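Local coordinates for protein PA-I Galactophilic Lectin (Enterobacter cloacae, PDB 6YGQ) that probably binds galactose-type sugars through a bound calcium ion, as a PA-IL-like (LecA-type) lectin domain, at residues A[55-61]-A[127-133]; A[68-72]-A[99-103]; A[86-92]-A[113-119]. All coordinates share one frame; numbering follows the deposited sequence.

Read from the N terminus, the chain reaches segment 55-61 first, and interaction 1 closes the longest loop when strand 129-139 returns beside strand 49-59 and the calcium ion is bound at their ends. Inside that loop lie both other contacts. Interaction 2 joins the turn at 68-72 to the turn at 99-103, and interaction 3 pairs 86-92 with 113-119; their segments alternate along the chain, so these two loops cross. Interaction 1 pairs strands of one antiparallel sheet, interaction 2 joins turns beside strands of that sheet, and interaction 3 lies in the other. F118 touches A58 and F132 between the sheets, while P70 O meets S87 N and G100 N meets L88 O.

Interaction 1: residues A[55-61]-A[127-133]; sequences SGWARNG and DNAGEFS. With CA (calcium ion), chain E.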
loop_
_atom_site.group_PDB
_atom_site.type_symbol
_atom_site.label_atom_id
_atom_site.label_comp_id
_atom_site.label_asym_id
_atom_site.label_seq_id
_atom_site.Cartn_x
_atom_site.Cartn_y
_atom_site.Cartn_z
ATOM N N SER A 55 2.122 3.993 -3.012
ATOM C CA SER A 55 1.661 4.690 -1.822
ATOM C C SER A 55 1.226 6.087 -2.239
ATOM O O SER A 55 1.585 6.569 -3.316
ATOM C CB SER A 55 2.756 4.761 -0.752
ATOM O OG SER A 55 3.859 5.530 -1.206
ATOM N N GLY A 56 0.449 6.730 -1.378
ATOM C CA GLY A 56 0.098 8.124 -1.553
ATOM C C GLY A 56 -1.388 8.366 -1.379
ATOM O O GLY A 56 -2.197 7.446 -1.282
ATOM N N TRP A 57 -1.731 9.653 -1.337
ATOM C CA TRP A 57 -3.110 10.096 -1.195
ATOM C C TRP A 57 -3.514 10.907 -2.417
ATOM O O TRP A 57 -2.804 11.838 -2.813
ATOM C CB TRP A 57 -3.301 10.950 0.063
ATOM C CG TRP A 57 -3.070 10.226 1.356
ATOM C CD1 TRP A 57 -2.070 10.461 2.254
ATOM C CD2 TRP A 57 -3.860 9.164 1.905
ATOM N NE1 TRP A 57 -2.184 9.610 3.327
ATOM C CE2 TRP A 57 -3.276 8.802 3.137
ATOM C CE3 TRP A 57 -5.004 8.482 1.475
ATOM C CZ2 TRP A 57 -3.794 7.789 3.942
ATOM C CZ3 TRP A 57 -5.515 7.476 2.273
ATOM C CH2 TRP A 57 -4.910 7.138 3.492
ATOM N N ALA A 58 -4.660 10.566 -2.998
ATOM C CA ALA A 58 -5.208 11.306 -4.124
ATOM C C ALA A 58 -6.699 11.497 -3.910
ATOM O O ALA A 58 -7.378 10.605 -3.392
ATOM C CB ALA A 58 -4.954 10.581 -5.450
ATOM N N ARG A 59 -7.204 12.660 -4.302
ATOM C CA ARG A 59 -8.630 12.949 -4.248
ATOM C C ARG A 59 -9.233 12.759 -5.634
ATOM O O ARG A 59 -8.660 13.210 -6.631
ATOM C CB ARG A 59 -8.882 14.373 -3.752
ATOM C CG ARG A 59 -8.453 14.617 -2.315
ATOM C CD ARG A 59 -8.047 16.068 -2.104
ATOM N NE ARG A 59 -9.204 16.960 -2.077
ATOM C CZ ARG A 59 -9.192 18.223 -2.495
ATOM N NH1 ARG A 59 -8.081 18.763 -2.981
ATOM N NH2 ARG A 59 -10.299 18.951 -2.426
ATOM N N ASN A 60 -10.380 12.082 -5.697
ATOM C CA ASN A 60 -11.127 11.951 -6.939
ATOM C C ASN A 60 -12.245 12.983 -7.045
ATOM O O ASN A 60 -13.096 12.877 -7.935
ATOM C CB ASN A 60 -11.691 10.531 -7.085
ATOM C CG ASN A 60 -12.586 10.120 -5.929
ATOM O OD1 ASN A 60 -12.963 10.938 -5.092
ATOM N ND2 ASN A 60 -12.931 8.838 -5.884
ATOM N N GLY A 61 -12.249 13.980 -6.168
ATOM C CA GLY A 61 -13.243 15.037 -6.203
ATOM C C GLY A 61 -12.870 16.110 -5.204
ATOM O O GLY A 61 -11.866 16.008 -4.494
ATOM N N ASP A 127 -11.221 17.408 -11.603
ATOM C CA ASP A 127 -11.415 17.864 -10.233
ATOM C C ASP A 127 -10.649 17.004 -9.235
ATOM O O ASP A 127 -10.887 17.107 -8.026
ATOM C CB ASP A 127 -12.903 17.893 -9.876
ATOM C CG ASP A 127 -13.551 16.527 -9.933
ATOM O OD1 ASP A 127 -12.848 15.535 -10.227
ATOM O OD2 ASP A 127 -14.774 16.451 -9.686
ATOM N N ASN A 128 -9.737 16.161 -9.711
ATOM C CA ASN A 128 -8.951 15.319 -8.827
ATOM C C ASN A 128 -7.751 16.098 -8.292
ATOM O O ASN A 128 -7.536 17.268 -8.620
ATOM C CB ASN A 128 -8.509 14.051 -9.553
ATOM C CG ASN A 128 -9.681 13.196 -9.987
ATOM O OD1 ASN A 128 -10.825 13.470 -9.630
ATOM N ND2 ASN A 128 -9.402 12.154 -10.760
ATOM N N ALA A 129 -6.964 15.441 -7.447
ATOM C CA ALA A 129 -5.795 16.070 -6.853
ATOM C C ALA A 129 -4.882 14.987 -6.305
ATOM O O ALA A 129 -5.332 13.888 -5.972
ATOM C CB ALA A 129 -6.188 17.051 -5.741
ATOM N N GLY A 130 -3.596 15.310 -6.221
ATOM C CA GLY A 130 -2.631 14.411 -5.627
ATOM C C GLY A 130 -2.032 13.440 -6.622
ATOM O O GLY A 130 -2.363 13.409 -7.810
ATOM N N GLU A 131 -1.125 12.615 -6.105
ATOM C CA GLU A 131 -0.364 11.696 -6.933
ATOM C C GLU A 131 0.033 10.486 -6.103
ATOM O O GLU A 131 0.161 10.571 -4.878
ATOM C CB GLU A 131 0.893 12.368 -7.505
ATOM C CG GLU A 131 1.937 12.664 -6.436
ATOM C CD GLU A 131 3.095 13.516 -6.920
ATOM O OE1 GLU A 131 3.052 14.021 -8.062
ATOM O OE2 GLU A 131 4.057 13.680 -6.139
ATOM N N PHE A 132 0.233 9.362 -6.783
ATOM C CA PHE A 132 0.786 8.169 -6.165
ATOM C C PHE A 132 2.260 8.055 -6.542
ATOM O O PHE A 132 2.654 8.390 -7.663
ATOM C CB PHE A 132 0.045 6.903 -6.606
ATOM C CG PHE A 132 -1.399 6.844 -6.166
ATOM C CD1 PHE A 132 -1.807 7.397 -4.963
ATOM C CD2 PHE A 132 -2.349 6.221 -6.963
ATOM C CE1 PHE A 132 -3.133 7.336 -4.567
ATOM C CE2 PHE A 132 -3.676 6.156 -6.571
ATOM C CZ PHE A 132 -4.068 6.713 -5.374
ATOM N N SER A 133 3.068 7.604 -5.587
ATOM C CA SER A 133 4.443 7.202 -5.845
ATOM C C SER A 133 4.465 5.700 -6.092
ATOM O O SER A 133 3.961 4.927 -5.270
ATOM C CB SER A 133 5.343 7.555 -4.663
ATOM O OG SER A 133 5.447 8.957 -4.508
HETATM CA CA CA E . -13.068 13.120 -10.304
HETATM O O HOH W 1 5.488 3.618 -2.972
HETATM O O HOH W 2 3.835 8.584 -1.823
HETATM O O HOH W 3 -0.525 13.317 -3.353
HETATM O O HOH W 4 -9.714 17.656 -5.538
HETATM O O HOH W 5 -15.409 14.067 -10.043
HETATM O O HOH W 6 -14.749 11.309 -10.153
#
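D127 and N128 meet N60 at a calcium ion, which D127 reaches through OD1 at 2.4 Å. The CG of D127 stands between its own N and carbonyl carbon (chi1 62°), which swings the carboxylate toward the metal, and a coordinated water lies very close to OD2. Water 4 also bridges D127 O to G61 O. N128 gives the calcium its OD1, also 2.4 Å away, while its ND2 is bonded to A32 O; the amide is thus held at both ends. From the first segment the backbone O of N60 binds the metal, and D120, Q124 and two waters complete the shell. In PA-IL relatives calcium bridges protein and galactose, so the two waters here probably mark where sugar would bind.

Next, A129 and R59 form an antiparallel hydrogen-bonded pair, R59 N to A129 O at 2.8 Å and A129 N to R59 O at 2.9 Å. The methyl of A129 lies 3.8 Å from R59 NH1. At G130 the backbones come close, its CA near that of A58. Between E131 and W57 direct pairing gives way to a water, which donates to W57 O and accepts from E131 N. F132, its CG beside the backbone N (chi1 -65°), lays its ring across the first segment: CE1 lies 3.4 Å from G56 O and 3.8 Å from A58 CB. Regular pairing resumes at S133, whose N donates to S55 O at 2.9 Å, with S55 N returning a bond to S133 O; a water also joins their hydroxyls.

Strand 129-139 thus lies between strands 49-59 and 24-31, while strand 67-69 flanks 49-59 on its other side and F118 of strand 112-118 packs against A58 and N128.

Interaction 2: residues A[68-72]-A[99-103]; sequences TAPQG and VGNHK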
loop_
_atom_site.group_PDB
_atom_site.type_symbol
_atom_site.label_atom_id
_atom_site.label_comp_id
_atom_site.label_asym_id
_atom_site.label_seq_id
_atom_site.Cartn_x
_atom_site.Cartn_y
_atom_site.Cartn_z
ATOM N N THR A 68 -8.705 8.881 -1.826
ATOM C CA THR A 68 -8.315 7.533 -2.211
ATOM C C THR A 68 -6.850 7.285 -1.863
ATOM O O THR A 68 -6.048 8.218 -1.792
ATOM C CB THR A 68 -8.490 7.273 -3.720
ATOM O OG1 THR A 68 -7.422 7.904 -4.445
ATOM C CG2 THR A 68 -9.820 7.800 -4.219
ATOM N N ALA A 69 -6.511 6.028 -1.648
ATOM C CA ALA A 69 -5.154 5.510 -1.628
ATOM C C ALA A 69 -5.005 4.594 -2.831
ATOM O O ALA A 69 -5.970 4.353 -3.567
ATOM C CB ALA A 69 -4.887 4.754 -0.319
ATOM N N PRO A 70 -3.797 4.080 -3.102
ATOM C CA PRO A 70 -3.683 3.104 -4.205
ATOM C C PRO A 70 -4.714 1.990 -4.096
ATOM O O PRO A 70 -5.268 1.549 -5.110
ATOM C CB PRO A 70 -2.244 2.589 -4.072
ATOM C CG PRO A 70 -1.503 3.758 -3.466
ATOM C CD PRO A 70 -2.482 4.389 -2.503
ATOM N N GLN A 71 -5.015 1.554 -2.875
ATOM C CA GLN A 71 -6.014 0.524 -2.618
ATOM C C GLN A 71 -7.458 1.008 -2.813
ATOM O O GLN A 71 -8.371 0.263 -2.441
ATOM C CB GLN A 71 -5.841 -0.015 -1.196
ATOM C CG GLN A 71 -5.900 1.056 -0.116
ATOM C CD GLN A 71 -5.720 0.489 1.278
ATOM O OE1 GLN A 71 -5.034 -0.515 1.472
ATOM N NE2 GLN A 71 -6.342 1.129 2.260
ATOM N N GLY A 72 -7.739 2.183 -3.351
ATOM C CA GLY A 72 -9.099 2.582 -3.648
ATOM C C GLY A 72 -9.604 3.667 -2.715
ATOM O O GLY A 72 -8.867 4.234 -1.902
ATOM N N VAL A 99 -3.912 -2.881 -9.616
ATOM C CA VAL A 99 -2.623 -2.900 -8.924
ATOM C C VAL A 99 -2.824 -2.661 -7.429
ATOM O O VAL A 99 -2.379 -3.465 -6.602
ATOM C CB VAL A 99 -1.659 -1.855 -9.516
ATOM C CG1 VAL A 99 -0.388 -1.752 -8.667
ATOM C CG2 VAL A 99 -1.318 -2.212 -10.955
ATOM N N GLY A 100 -3.487 -1.561 -7.071
ATOM C CA GLY A 100 -3.658 -1.270 -5.659
ATOM C C GLY A 100 -2.344 -0.854 -5.018
ATOM O O GLY A 100 -1.466 -0.266 -5.658
ATOM N N ASN A 101 -2.211 -1.171 -3.724
ATOM C CA ASN A 101 -0.978 -0.862 -3.009
ATOM C C ASN A 101 0.204 -1.651 -3.556
ATOM O O ASN A 101 1.350 -1.196 -3.464
ATOM C CB ASN A 101 -1.107 -1.186 -1.518
ATOM C CG ASN A 101 -2.105 -0.309 -0.801
ATOM O OD1 ASN A 101 -2.573 0.698 -1.332
ATOM N ND2 ASN A 101 -2.437 -0.691 0.430
ATOM N N HIS A 102 -0.042 -2.852 -4.070
ATOM C CA HIS A 102 1.059 -3.708 -4.476
ATOM C C HIS A 102 0.542 -4.831 -5.359
ATOM O O HIS A 102 -0.535 -5.381 -5.117
ATOM C CB HIS A 102 1.787 -4.293 -3.257
ATOM C CG HIS A 102 0.873 -4.838 -2.202
ATOM N ND1 HIS A 102 0.304 -6.091 -2.284
ATOM C CD2 HIS A 102 0.441 -4.306 -1.034
ATOM C CE1 HIS A 102 -0.443 -6.304 -1.216
ATOM N NE2 HIS A 102 -0.380 -5.235 -0.443
ATOM N N LYS A 103 1.323 -5.153 -6.386
ATOM C CA LYS A 103 1.119 -6.340 -7.207
ATOM C C LYS A 103 2.432 -7.110 -7.197
ATOM O O LYS A 103 3.398 -6.708 -7.854
ATOM C CB LYS A 103 0.698 -5.977 -8.626
ATOM C CG LYS A 103 -0.093 -7.073 -9.301
ATOM C CD LYS A 103 -0.488 -6.690 -10.712
ATOM C CE LYS A 103 -1.895 -7.172 -11.043
ATOM N NZ LYS A 103 -2.065 -8.645 -10.913
#
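N101 and Q71 meet through their side-chain amides, N101 ND2 donating to Q71 OE1 at 2.8 Å. The bond is bent, 131° at the hydrogen. Although the two amide planes are only 14° apart, they are not coplanar: ND2 sits above the carbonyl plane of Q71, and OE1 is tilted from the amide plane of N101. Q71 reaches this position with CG between its backbone N and carbonyl carbon (chi1 56°) and a chain fully extended beyond it. In N101, CG lies beside the backbone N, and this brings OD1 against the two middle residues of the other turn. There OD1 is 3.3 Å from P70 CB, is equally close to Q71 CB, and comes within 3.0 Å of Q71 N.

The proline ring and the N101 side chain cross at about a right angle, the ring offering its CB to the amide oxygen. The backbones touch where G100 CA points its hydrogen at P70 O, 3.3 Å away and nearly straight. G100 has a positive phi, at the second position of its turn.

Both amides have further partners in the second subunit: Q71 NE2 donates to G56 O of that subunit, and N101 ND2 also to its A54 O. The N101 side chains of the two subunits pack together as well. The pair is therefore fixed by bonds from both chains.

The arrangement is one of two beta turns set side by side, type I over 69-72 and type II' over 99-102, the latter leading into strand 102-107, at the dimer interface of a PA-IL-like beta-sandwich.

Interaction 3: residues A[86-92]-A[113-119]; sequences PSLQARL and TLTLFFA
Two central strands of the four-stranded sheet of this jelly-roll-like beta-sandwich meet here, 88-92 running antiparallel to 113-118 with their axes 4.6 Å apart at closest approach. Strand 95-98 flanks the first and 38-44 the second. The register is carried by Q89 with F117 and R91 with T115, each a hydrogen-bonded pair. Q89 N donates to F117 O and F117 N to Q89 O, both at 3.0 Å and almost straight; R91 N reaches T115 O at 2.8 Å, and T115 N answers to R91 O. Beyond the strand end A119 N adds another bond, to S87 O, and a water joins S87 OG to A119 O.

On the face with L88, A90, L114, L116 and F118 the contact is apolar. A90 CB touches one branch of each of two leucines, 3.9 Å from L114 CD1 and a little further from L116 CD2. S87 CB touches F118 CE2, and L88 and L116 continue inward to V134 of strand 129-139 in the facing sheet.

The other face holds Q89, R91, T115 and F117. The CG of F117 stands between its backbone N and carbonyl carbon (chi1 74°), bringing its CZ and CE1 atoms against Q89 CB, which approaches the ring obliquely. The amide of Q89 turns back along its own segment, where NE2 donates to P86 O. R91 starts with CG opposite its backbone N (chi1 -178°) and then bends twice, which lowers the guanidinium flat onto the ring as a cation-pi stack with planes 27° apart. N96 OD1 accepts from NH1, helping to fix the rotation of the group. R91 CZ rides 4.0 Å from the F117 centroid, and R91 NH1 comes nearest the ring, 3.3 Å from F117 CE1.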
loop_
_atom_site.group_PDB
_atom_site.type_symbol
_atom_site.label_atom_id
_atom_site.label_comp_id
_atom_site.label_asym_id
_atom_site.label_seq_id
_atom_site.Cartn_x
_atom_site.Cartn_y
_atom_site.Cartn_z
ATOM N N PRO A 86 -9.544 -0.870 -6.643
ATOM C CA PRO A 86 -8.270 -0.147 -6.522
ATOM C C PRO A 86 -8.251 1.106 -7.385
ATOM O O PRO A 86 -8.790 1.130 -8.494
ATOM C CB PRO A 86 -7.228 -1.171 -6.994
ATOM C CG PRO A 86 -7.999 -2.150 -7.826
ATOM C CD PRO A 86 -9.356 -2.230 -7.185
ATOM N N SER A 87 -7.618 2.157 -6.861
ATOM C CA SER A 87 -7.484 3.397 -7.616
ATOM C C SER A 87 -6.282 3.364 -8.553
ATOM O O SER A 87 -6.320 3.981 -9.624
ATOM C CB SER A 87 -7.370 4.585 -6.660
ATOM O OG SER A 87 -8.600 4.835 -6.002
ATOM N N LEU A 88 -5.214 2.668 -8.172
ATOM C CA LEU A 88 -4.058 2.508 -9.040
ATOM C C LEU A 88 -4.221 1.246 -9.875
ATOM O O LEU A 88 -4.431 0.153 -9.335
ATOM C CB LEU A 88 -2.759 2.432 -8.240
ATOM C CG LEU A 88 -1.502 2.209 -9.088
ATOM C CD1 LEU A 88 -1.255 3.397 -10.017
ATOM C CD2 LEU A 88 -0.293 1.957 -8.197
ATOM N N GLN A 89 -4.111 1.406 -11.186
ATOM C CA GLN A 89 -4.237 0.313 -12.130
ATOM C C GLN A 89 -3.101 0.404 -13.134
ATOM O O GLN A 89 -2.431 1.433 -13.262
ATOM C CB GLN A 89 -5.593 0.352 -12.839
ATOM C CG GLN A 89 -6.745 0.637 -11.889
ATOM C CD GLN A 89 -8.017 -0.079 -12.269
ATOM O OE1 GLN A 89 -8.195 -0.492 -13.417
ATOM N NE2 GLN A 89 -8.920 -0.226 -11.306
ATOM N N ALA A 90 -2.884 -0.705 -13.828
ATOM C CA ALA A 90 -1.897 -0.802 -14.889
ATOM C C ALA A 90 -2.623 -0.936 -16.218
ATOM O O ALA A 90 -3.674 -1.579 -16.301
ATOM C CB ALA A 90 -0.968 -1.997 -14.668
ATOM N N ARG A 91 -2.074 -0.306 -17.249
ATOM C CA ARG A 91 -2.568 -0.450 -18.611
ATOM C C ARG A 91 -1.456 -1.053 -19.453
ATOM O O ARG A 91 -0.320 -0.566 -19.434
ATOM C CB ARG A 91 -3.024 0.887 -19.196
ATOM C CG ARG A 91 -3.598 0.768 -20.604
ATOM C CD ARG A 91 -4.880 1.576 -20.765
ATOM N NE ARG A 91 -4.693 2.983 -20.418
ATOM C CZ ARG A 91 -5.456 3.666 -19.564
ATOM N NH1 ARG A 91 -6.479 3.085 -18.949
ATOM N NH2 ARG A 91 -5.192 4.943 -19.325
ATOM N N LEU A 92 -1.784 -2.116 -20.178
ATOM C CA LEU A 92 -0.812 -2.859 -20.972
ATOM C C LEU A 92 -1.576 -3.468 -22.137
ATOM O O LEU A 92 -2.527 -4.221 -21.915
ATOM C CB LEU A 92 -0.134 -3.936 -20.124
ATOM C CG LEU A 92 0.965 -4.781 -20.764
ATOM C CD1 LEU A 92 2.250 -3.992 -20.922
ATOM C CD2 LEU A 92 1.197 -6.034 -19.923
ATOM N N THR A 113 4.321 -1.819 -23.490
ATOM C CA THR A 113 4.893 -0.834 -22.584
ATOM C C THR A 113 3.926 -0.582 -21.435
ATOM O O THR A 113 2.719 -0.415 -21.654
ATOM C CB THR A 113 5.202 0.470 -23.315
ATOM O OG1 THR A 113 6.129 0.209 -24.375
ATOM C CG2 THR A 113 5.803 1.492 -22.357
ATOM N N LEU A 114 4.463 -0.547 -20.221
ATOM C CA LEU A 114 3.651 -0.433 -19.021
ATOM C C LEU A 114 3.237 1.011 -18.779
ATOM O O LEU A 114 4.081 1.911 -18.718
ATOM C CB LEU A 114 4.424 -0.960 -17.811
ATOM C CG LEU A 114 3.783 -0.774 -16.434
ATOM C CD1 LEU A 114 2.493 -1.570 -16.347
ATOM C CD2 LEU A 114 4.745 -1.184 -15.325
ATOM N N THR A 115 1.934 1.220 -18.630
ATOM C CA THR A 115 1.372 2.478 -18.162
ATOM C C THR A 115 0.725 2.249 -16.803
ATOM O O THR A 115 0.153 1.184 -16.545
ATOM C CB THR A 115 0.351 3.026 -19.159
ATOM O OG1 THR A 115 1.049 3.562 -20.290
ATOM C CG2 THR A 115 -0.501 4.119 -18.534
ATOM N N LEU A 116 0.846 3.239 -15.929
ATOM C CA LEU A 116 0.206 3.236 -14.621
ATOM C C LEU A 116 -0.709 4.448 -14.560
ATOM O O LEU A 116 -0.297 5.555 -14.924
ATOM C CB LEU A 116 1.247 3.262 -13.504
ATOM C CG LEU A 116 2.194 2.058 -13.502
ATOM C CD1 LEU A 116 3.445 2.332 -12.679
ATOM C CD2 LEU A 116 1.472 0.820 -12.986
ATOM N N PHE A 117 -1.952 4.244 -14.134
ATOM C CA PHE A 117 -2.928 5.320 -14.174
ATOM C C PHE A 117 -3.835 5.267 -12.954
ATOM O O PHE A 117 -4.000 4.225 -12.315
ATOM C CB PHE A 117 -3.751 5.284 -15.487
ATOM C CG PHE A 117 -4.776 4.180 -15.558
ATOM C CD1 PHE A 117 -4.420 2.905 -15.967
ATOM C CD2 PHE A 117 -6.102 4.428 -15.241
ATOM C CE1 PHE A 117 -5.366 1.893 -16.042
ATOM C CE2 PHE A 117 -7.052 3.422 -15.310
ATOM C CZ PHE A 117 -6.684 2.154 -15.713
ATOM N N PHE A 118 -4.373 6.439 -12.621
ATOM C CA PHE A 118 -5.389 6.602 -11.590
ATOM C C PHE A 118 -6.756 6.366 -12.217
ATOM O O PHE A 118 -7.074 6.940 -13.263
ATOM C CB PHE A 118 -5.298 8.008 -10.991
ATOM C CG PHE A 118 -6.306 8.285 -9.912
ATOM C CD1 PHE A 118 -7.507 8.905 -10.212
ATOM C CD2 PHE A 118 -6.044 7.943 -8.595
ATOM C CE1 PHE A 118 -8.436 9.169 -9.221
ATOM C CE2 PHE A 118 -6.969 8.202 -7.600
ATOM C CZ PHE A 118 -8.167 8.818 -7.915
ATOM N N ALA A 119 -7.559 5.516 -11.585
ATOM C CA ALA A 119 -8.851 5.117 -12.126
ATOM C C ALA A 119 -9.919 6.131 -11.732
ATOM O O ALA A 119 -10.144 6.376 -10.542
ATOM C CB ALA A 119 -9.230 3.722 -11.630
HETATM O O HOH W 7 -10.366 5.413 -8.112
#